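Local coordinates for protein serine acetyltransferase (Entamoeba histolytica, PDB 3Q1X) that probably catalyses the O-acetylation of L-serine in cysteine biosynthesis, and holds L-serine in pockets formed where subunits of its trimer meet, at residues A[154-159]-A[163-168]; A[176-179]-A[183-186]; A[190-195]-A[202-207]. All coordinates share one frame; numbering follows the deposited sequence.

Interaction 1: A[154-159]-A[163-168]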
loop_
_atom_site.group_PDB
_atom_site.type_symbol
_atom_site.label_atom_id
_atom_site.label_comp_id
_atom_site.label_asym_id
_atom_site.label_seq_id
_atom_site.Cartn_x
_atom_site.Cartn_y
_atom_site.Cartn_z
ATOM N N MET A 154 4.914 5.244 14.192
ATOM C CA MET A 154 3.456 5.192 14.191
ATOM C C MET A 154 2.892 5.529 12.812
ATOM O O MET A 154 2.031 4.815 12.289
ATOM C CB MET A 154 2.905 6.165 15.230
ATOM C CG MET A 154 1.436 5.967 15.550
ATOM S SD MET A 154 0.749 7.274 16.599
ATOM C CE MET A 154 2.134 7.591 17.648
ATOM N N MET A 155 3.396 6.603 12.208
ATOM C CA MET A 155 2.922 6.989 10.876
ATOM C C MET A 155 3.365 6.032 9.760
ATOM O O MET A 155 2.696 5.926 8.724
ATOM C CB MET A 155 3.322 8.424 10.540
ATOM C CG MET A 155 2.669 9.474 11.412
ATOM S SD MET A 155 0.913 9.242 11.666
ATOM C CE MET A 155 0.277 9.567 10.017
ATOM N N GLU A 156 4.463 5.309 9.973
ATOM C CA GLU A 156 4.846 4.246 9.039
ATOM C C GLU A 156 3.893 3.035 9.088
ATOM O O GLU A 156 3.715 2.325 8.080
ATOM C CB GLU A 156 6.301 3.818 9.246
ATOM C CG GLU A 156 7.337 4.831 8.730
ATOM C CD GLU A 156 7.135 5.251 7.286
ATOM O OE1 GLU A 156 6.648 4.446 6.463
ATOM O OE2 GLU A 156 7.484 6.405 6.975
ATOM N N SER A 157 3.266 2.809 10.243
ATOM C CA SER A 157 2.151 1.855 10.323
ATOM C C SER A 157 0.976 2.305 9.446
ATOM O O SER A 157 0.424 1.520 8.675
ATOM C CB SER A 157 1.692 1.639 11.762
ATOM O OG SER A 157 2.669 0.949 12.516
ATOM N N VAL A 158 0.614 3.581 9.563
ATOM C CA VAL A 158 -0.387 4.193 8.685
ATOM C C VAL A 158 0.027 4.066 7.207
ATOM O O VAL A 158 -0.771 3.643 6.363
ATOM C CB VAL A 158 -0.610 5.673 9.057
ATOM C CG1 VAL A 158 -1.421 6.372 7.988
ATOM C CG2 VAL A 158 -1.268 5.802 10.441
ATOM N N HIS A 159 1.295 4.367 6.926
ATOM C CA HIS A 159 1.880 4.256 5.603
ATOM C C HIS A 159 1.667 2.856 4.993
ATOM O O HIS A 159 1.220 2.730 3.853
ATOM C CB HIS A 159 3.367 4.620 5.735
ATOM C CG HIS A 159 4.055 4.983 4.455
ATOM N ND1 HIS A 159 3.390 5.325 3.297
ATOM C CD2 HIS A 159 5.375 5.104 4.180
ATOM C CE1 HIS A 159 4.273 5.604 2.355
ATOM N NE2 HIS A 159 5.485 5.480 2.864
ATOM N N SER A 163 -1.154 3.363 2.485
ATOM C CA SER A 163 -0.249 3.941 1.464
ATOM C C SER A 163 -0.288 5.472 1.438
ATOM O O SER A 163 0.127 6.090 0.448
ATOM C CB SER A 163 -0.523 3.367 0.059
ATOM O OG SER A 163 -0.649 1.959 0.084
ATOM N N ILE A 164 -0.805 6.056 2.519
ATOM C CA ILE A 164 -0.802 7.498 2.770
ATOM C C ILE A 164 0.379 7.818 3.694
ATOM O O ILE A 164 0.549 7.182 4.741
ATOM C CB ILE A 164 -2.131 7.970 3.406
ATOM C CG1 ILE A 164 -3.327 7.626 2.508
ATOM C CG2 ILE A 164 -2.092 9.484 3.724
ATOM C CD1 ILE A 164 -4.666 7.848 3.177
ATOM N N ASP A 165 1.165 8.811 3.296
ATOM C CA ASP A 165 2.476 9.081 3.867
ATOM C C ASP A 165 2.486 10.489 4.434
ATOM O O ASP A 165 2.798 11.443 3.728
ATOM C CB ASP A 165 3.549 8.935 2.771
ATOM C CG ASP A 165 4.968 8.832 3.330
ATOM O OD1 ASP A 165 5.191 9.016 4.560
ATOM O OD2 ASP A 165 5.880 8.544 2.520
ATOM N N ILE A 166 2.140 10.617 5.709
ATOM C CA ILE A 166 2.029 11.919 6.349
ATOM C C ILE A 166 3.065 11.977 7.449
ATOM O O ILE A 166 2.988 11.209 8.415
ATOM C CB ILE A 166 0.623 12.150 6.977
ATOM C CG1 ILE A 166 -0.481 12.044 5.924
ATOM C CG2 ILE A 166 0.574 13.517 7.675
ATOM C CD1 ILE A 166 -1.889 12.240 6.485
ATOM N N HIS A 167 4.049 12.857 7.306
ATOM C CA HIS A 167 5.048 13.011 8.356
ATOM C C HIS A 167 4.396 13.571 9.621
ATOM O O HIS A 167 3.590 14.501 9.523
ATOM C CB HIS A 167 6.198 13.918 7.923
ATOM C CG HIS A 167 7.345 13.897 8.878
ATOM N ND1 HIS A 167 8.488 13.159 8.658
ATOM C CD2 HIS A 167 7.495 14.469 10.096
ATOM C CE1 HIS A 167 9.310 13.312 9.681
ATOM N NE2 HIS A 167 8.733 14.103 10.565
ATOM N N PRO A 168 4.716 12.996 10.804
ATOM C CA PRO A 168 4.087 13.490 12.033
ATOM C C PRO A 168 4.278 14.982 12.301
ATOM O O PRO A 168 3.512 15.558 13.071
ATOM C CB PRO A 168 4.752 12.647 13.137
ATOM C CG PRO A 168 6.004 12.088 12.510
ATOM C CD PRO A 168 5.584 11.836 11.088
HETATM O O HOH W 1 1.613 7.982 7.120
HETATM O O HOH W 2 4.719 7.522 6.648
#
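The backbone runs from H159, near the end of helix 150-162, to S163, whose positive phi (63°) turns the chain back along the helix so that P168 lies beside M155. S163 N still gives H159 O a weak hydrogen bond of 2.8 Å. The H159 ring lies over D165: CG is anti to the backbone N (chi1 -162°), which swings the ring across the D165 side chain. D165 CB makes a CH-pi contact over one face, 3.8 Å from the ring centroid, and the carboxylate is stacked on that face, 28° from the ring plane. H159 NE2 and D165 OD2 are 3.1 Å apart, but the angle is poor, and NE2 is hydrogen-bonded to H180 O of the second subunit; ND1 is buried without a partner. M155, bent at chi2 and chi3, lays CB, CG and CE against I166 O (CG at 3.5 Å); CE then reaches I166 CB at 4.0 Å, while CG slides past P168 CD at 3.8 Å. One water gives M155 O a second partner beside the helical bond from H159 N and links it to I164 O and I166 N. A second binds D165 OD1 at 2.6 Å and, weakly, E156 OE2. S163 OG bonds its counterparts in both other subunits, a place suited to a small hydroxyl. The contact thus joins the last helix to the first strand of the beta-helix through an apolar half and a hydrated half; there E156 OE2 and D165 OD1 lie 4.2 Å apart, and the shared water and the R152 salt bridge to E156 probably ease their repulsion.

Interaction 2: A[176-179]-A[183-186]. With SER (serine), chain B.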
loop_
_atom_site.group_PDB
_atom_site.type_symbol
_atom_site.label_atom_id
_atom_site.label_comp_id
_atom_site.label_asym_id
_atom_site.label_seq_id
_atom_site.Cartn_x
_atom_site.Cartn_y
_atom_site.Cartn_z
ATOM N N PHE A 176 -10.591 18.166 7.151
ATOM C CA PHE A 176 -9.574 17.652 6.260
ATOM C C PHE A 176 -10.042 16.341 5.641
ATOM O O PHE A 176 -10.585 15.472 6.331
ATOM C CB PHE A 176 -8.257 17.464 7.023
ATOM C CG PHE A 176 -7.113 16.993 6.170
ATOM C CD1 PHE A 176 -6.693 17.725 5.065
ATOM C CD2 PHE A 176 -6.456 15.816 6.476
ATOM C CE1 PHE A 176 -5.629 17.279 4.270
ATOM C CE2 PHE A 176 -5.381 15.360 5.692
ATOM C CZ PHE A 176 -4.970 16.097 4.585
ATOM N N PHE A 177 -9.836 16.202 4.336
ATOM C CA PHE A 177 -10.241 14.987 3.622
ATOM C C PHE A 177 -9.245 14.558 2.559
ATOM O O PHE A 177 -8.947 15.314 1.630
ATOM C CB PHE A 177 -11.631 15.172 3.006
ATOM C CG PHE A 177 -12.147 13.964 2.244
ATOM C CD1 PHE A 177 -12.063 12.671 2.773
ATOM C CD2 PHE A 177 -12.777 14.138 1.014
ATOM C CE1 PHE A 177 -12.563 11.569 2.065
ATOM C CE2 PHE A 177 -13.290 13.047 0.300
ATOM C CZ PHE A 177 -13.179 11.760 0.825
ATOM N N ILE A 178 -8.731 13.337 2.705
ATOM C CA ILE A 178 -7.978 12.667 1.657
ATOM C C ILE A 178 -8.885 11.583 1.057
ATOM O O ILE A 178 -9.248 10.632 1.737
ATOM C CB ILE A 178 -6.666 12.020 2.182
ATOM C CG1 ILE A 178 -5.709 13.082 2.734
ATOM C CG2 ILE A 178 -5.997 11.215 1.080
ATOM C CD1 ILE A 178 -4.694 12.548 3.721
ATOM N N ASP A 179 -9.255 11.737 -0.209
ATOM C CA ASP A 179 -10.037 10.728 -0.907
ATOM C C ASP A 179 -9.122 9.796 -1.668
ATOM O O ASP A 179 -8.196 10.251 -2.350
ATOM C CB ASP A 179 -11.011 11.385 -1.890
ATOM C CG ASP A 179 -12.157 10.473 -2.287
ATOM O OD1 ASP A 179 -12.279 9.323 -1.781
ATOM O OD2 ASP A 179 -12.969 10.917 -3.112
ATOM N N GLY A 183 -0.570 7.033 -2.386
ATOM C CA GLY A 183 0.485 7.875 -2.955
ATOM C C GLY A 183 0.543 9.295 -2.431
ATOM O O GLY A 183 1.426 10.054 -2.840
ATOM N N VAL A 184 -0.400 9.674 -1.563
ATOM C CA VAL A 184 -0.330 10.958 -0.869
ATOM C C VAL A 184 0.927 11.036 -0.002
ATOM O O VAL A 184 1.217 10.133 0.794
ATOM C CB VAL A 184 -1.623 11.247 -0.048
ATOM C CG1 VAL A 184 -1.459 12.442 0.871
ATOM C CG2 VAL A 184 -2.787 11.467 -0.989
ATOM N N VAL A 185 1.674 12.117 -0.177
ATOM C CA VAL A 185 2.866 12.380 0.622
ATOM C C VAL A 185 2.765 13.802 1.158
ATOM O O VAL A 185 2.610 14.760 0.395
ATOM C CB VAL A 185 4.175 12.183 -0.190
ATOM C CG1 VAL A 185 5.390 12.703 0.576
ATOM C CG2 VAL A 185 4.371 10.719 -0.541
ATOM N N ILE A 186 2.847 13.935 2.478
ATOM C CA ILE A 186 2.753 15.244 3.123
ATOM C C ILE A 186 3.957 15.359 4.068
ATOM O O ILE A 186 4.064 14.606 5.035
ATOM C CB ILE A 186 1.399 15.430 3.871
ATOM C CG1 ILE A 186 0.205 15.253 2.913
ATOM C CG2 ILE A 186 1.347 16.791 4.568
ATOM C CD1 ILE A 186 -1.148 15.333 3.584
HETATM N N SER B . -14.776 9.404 -4.469
HETATM C CA SER B . -15.131 10.369 -5.554
HETATM C C SER B . -16.387 9.917 -6.284
HETATM O O SER B . -16.925 8.845 -6.013
HETATM C CB SER B . -13.968 10.517 -6.539
HETATM O OG SER B . -13.732 9.302 -7.239
HETATM O OXT SER B . -16.884 10.615 -7.159
#
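D179 OD2 accepts a 2.7 Å hydrogen bond from the amino N of the bound serine. Its CG stands anti to the backbone N (chi1 -160°), and the residue turns its back on segment 183-186 to face the ligand, which is also hydrogen-bonded to D114 and to R222 of the third subunit. The pocket therefore lies at a subunit boundary. Just before it, the ring of F177 has the backbone N of D179 over its centre, 3.9 Å above the plane, and the ring itself packs on D114.

On the side facing 183-186 the touching side chains are all apolar: F176, I178, V184 and I186. I178 and V184 reach for each other tip to tip, I178 CG2 meeting V184 CG2 at 3.8 Å; methyls branching from CB give each side chain a broad apolar end, and the two ends close an 8.2 Å separation of CA atoms. F176 comes from the opposite direction to I186. With CG anti to the backbone N (chi1 -177°), its ring extends so that the para carbon CZ meets I186 CD1 at 4.0 Å, and it also packs against V133 and R137 of helix 128-144, so it joins the helical part to the interior. G183, at a phi of 90°, lets the chain turn before V184; glycine, lacking a CB, avoids crowding against the preceding carbonyl O at this geometry.

Alternation of inward hydrophobic and outward residues on short strands from two different parallel sheets, their inward side chains meeting in the interior, is characteristic of the left-handed parallel beta-helix of hexapeptide-repeat acyltransferases.

Interaction 3: A[190-195]-A[202-207]. With SER (serine), chain C.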
loop_
_atom_site.group_PDB
_atom_site.type_symbol
_atom_site.label_atom_id
_atom_site.label_comp_id
_atom_site.label_asym_id
_atom_site.label_seq_id
_atom_site.Cartn_x
_atom_site.Cartn_y
_atom_site.Cartn_z
ATOM N N ALA A 190 5.198 20.657 6.118
ATOM C CA ALA A 190 3.987 21.069 5.416
ATOM C C ALA A 190 3.002 21.703 6.393
ATOM O O ALA A 190 2.878 21.264 7.533
ATOM C CB ALA A 190 3.356 19.889 4.699
ATOM N N ILE A 191 2.325 22.756 5.955
ATOM C CA ILE A 191 1.277 23.395 6.754
ATOM C C ILE A 191 0.024 23.448 5.889
ATOM O O ILE A 191 0.068 23.942 4.765
ATOM C CB ILE A 191 1.686 24.829 7.207
ATOM C CG1 ILE A 191 2.965 24.789 8.064
ATOM C CG2 ILE A 191 0.508 25.559 7.887
ATOM C CD1 ILE A 191 2.768 24.733 9.570
ATOM N N ILE A 192 -1.089 22.941 6.415
ATOM C CA ILE A 192 -2.320 22.829 5.641
ATOM C C ILE A 192 -3.480 23.445 6.415
ATOM O O ILE A 192 -3.711 23.107 7.572
ATOM C CB ILE A 192 -2.653 21.347 5.314
ATOM C CG1 ILE A 192 -1.538 20.716 4.478
ATOM C CG2 ILE A 192 -4.000 21.232 4.613
ATOM C CD1 ILE A 192 -1.662 19.196 4.335
ATOM N N GLY A 193 -4.221 24.333 5.768
ATOM C CA GLY A 193 -5.333 25.008 6.416
ATOM C C GLY A 193 -6.592 24.162 6.503
ATOM O O GLY A 193 -6.556 22.937 6.315
ATOM N N GLU A 194 -7.706 24.829 6.791
ATOM C CA GLU A 194 -9.013 24.202 6.936
ATOM C C GLU A 194 -9.573 23.815 5.573
ATOM O O GLU A 194 -9.243 24.442 4.563
ATOM C CB GLU A 194 -9.975 25.192 7.620
ATOM C CG GLU A 194 -11.191 24.581 8.301
ATOM C CD GLU A 194 -10.897 24.047 9.695
ATOM O OE1 GLU A 194 -11.760 23.330 10.244
ATOM O OE2 GLU A 194 -9.809 24.336 10.245
ATOM N N TRP A 195 -10.431 22.793 5.544
ATOM C CA TRP A 195 -11.139 22.406 4.325
ATOM C C TRP A 195 -10.217 22.097 3.150
ATOM O O TRP A 195 -10.415 22.589 2.037
ATOM C CB TRP A 195 -12.186 23.467 3.942
ATOM C CG TRP A 195 -13.463 23.310 4.670
ATOM C CD1 TRP A 195 -13.932 24.092 5.678
ATOM C CD2 TRP A 195 -14.455 22.308 4.434
ATOM N NE1 TRP A 195 -15.165 23.642 6.092
ATOM C CE2 TRP A 195 -15.509 22.545 5.343
ATOM C CE3 TRP A 195 -14.555 21.230 3.540
ATOM C CZ2 TRP A 195 -16.652 21.738 5.393
ATOM C CZ3 TRP A 195 -15.695 20.423 3.589
ATOM C CH2 TRP A 195 -16.727 20.687 4.510
ATOM N N VAL A 202 -1.067 12.734 -4.568
ATOM C CA VAL A 202 -0.708 14.134 -4.344
ATOM C C VAL A 202 0.486 14.236 -3.421
ATOM O O VAL A 202 0.496 13.634 -2.344
ATOM C CB VAL A 202 -1.885 14.940 -3.769
ATOM C CG1 VAL A 202 -1.401 16.232 -3.087
ATOM C CG2 VAL A 202 -2.886 15.237 -4.863
ATOM N N THR A 203 1.488 14.992 -3.848
ATOM C CA THR A 203 2.610 15.333 -2.975
ATOM C C THR A 203 2.548 16.783 -2.515
ATOM O O THR A 203 2.439 17.705 -3.332
ATOM C CB THR A 203 3.976 15.040 -3.632
ATOM O OG1 THR A 203 4.090 13.629 -3.883
ATOM C CG2 THR A 203 5.122 15.485 -2.718
ATOM N N LEU A 204 2.601 16.963 -1.198
ATOM C CA LEU A 204 2.857 18.256 -0.575
ATOM C C LEU A 204 4.190 18.094 0.122
ATOM O O LEU A 204 4.244 17.739 1.295
ATOM C CB LEU A 204 1.766 18.620 0.435
ATOM C CG LEU A 204 0.427 19.088 -0.138
ATOM C CD1 LEU A 204 -0.592 19.238 0.968
ATOM C CD2 LEU A 204 0.583 20.411 -0.894
ATOM N N GLY A 205 5.267 18.314 -0.623
ATOM C CA GLY A 205 6.578 17.888 -0.162
ATOM C C GLY A 205 7.756 18.595 -0.780
ATOM O O GLY A 205 7.702 19.792 -1.055
ATOM N N ALA A 206 8.832 17.835 -0.976
ATOM C CA ALA A 206 10.081 18.362 -1.490
ATOM C C ALA A 206 10.857 17.282 -2.230
ATOM O O ALA A 206 10.654 16.089 -1.992
ATOM C CB ALA A 206 10.924 18.934 -0.343
ATOM N N MET A 207 11.735 17.717 -3.132
ATOM C CA MET A 207 12.697 16.841 -3.796
ATOM C C MET A 207 14.091 17.359 -3.547
ATOM O O MET A 207 14.300 18.569 -3.480
ATOM C CB MET A 207 12.493 16.856 -5.301
ATOM C CG MET A 207 11.246 16.218 -5.785
ATOM S SD MET A 207 11.354 16.143 -7.569
ATOM C CE MET A 207 11.497 17.871 -8.048
HETATM N N SER C . 11.919 13.279 2.893
HETATM C CA SER C . 12.280 14.549 2.194
HETATM C C SER C . 12.208 15.728 3.154
HETATM O O SER C . 11.814 15.580 4.309
HETATM C CB SER C . 11.355 14.784 0.997
HETATM O OG SER C . 10.016 15.005 1.420
HETATM O OXT SER C . 12.543 16.849 2.792
#
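Nearly the whole contact comes down to two methyl groups: I192 CD1 and L204 CD1 approach to 3.5 Å, close for saturated carbons, and only 109 Å² is buried between the segments. In L204 a chi2 of 173° extends the chain and carries CD1 out to I192, and the two side chains meet at a slant rather than head on, so that CD1 of L204 also lies 3.9 Å from I192 CG1. A190 adds a smaller touch, its CB lying 4.1 Å from L204 O; the small methyl suits the 6.7 Å between the CA atoms of A190 and L204. In the left-handed beta-helix these strands belong to two different sheets of the triangular prism, and I186, I192, I198 and L204 follow at six-residue steps, each a bulky aliphatic filling the interior; I232 packs on L204 from the same turn and V238 from the next. T203, alternating with them, faces the second subunit, where its OG1 is hydrogen-bonded to Q200. G205 has no side chain, which leaves room beside T203 CG2. Beyond it the chain reaches the serine pocket, which in this chain also includes H208, R222 and H223: A206 O lies 3.3 Å from CB of the bound serine, while D179 and D114 of the second subunit bond the same ligand. At the far end of 190-195, W195 stacks its ring with H175 and with Y229.

Overall arrangement
All three contacts are buried, and they follow one another along the chain. Interaction 1 is the largest and the most polar, since it lies where the helical part meets the first strand; interactions 2 and 3 are apolar and lie inside the beta-helix. One sheet connects them: strand 165-166 pairs with 185-186, D165 exchanging backbone hydrogen bonds with V184 and I186, and strand 185-186 pairs with 203-205, V185 probably doing so with V202 and L204. The interiors also join, I166 packing on I178 and I186 on I192. Interactions 2 and 3 supply different parts of equivalent serine sites, since D179 of one subunit and A206 of another meet the same ligand.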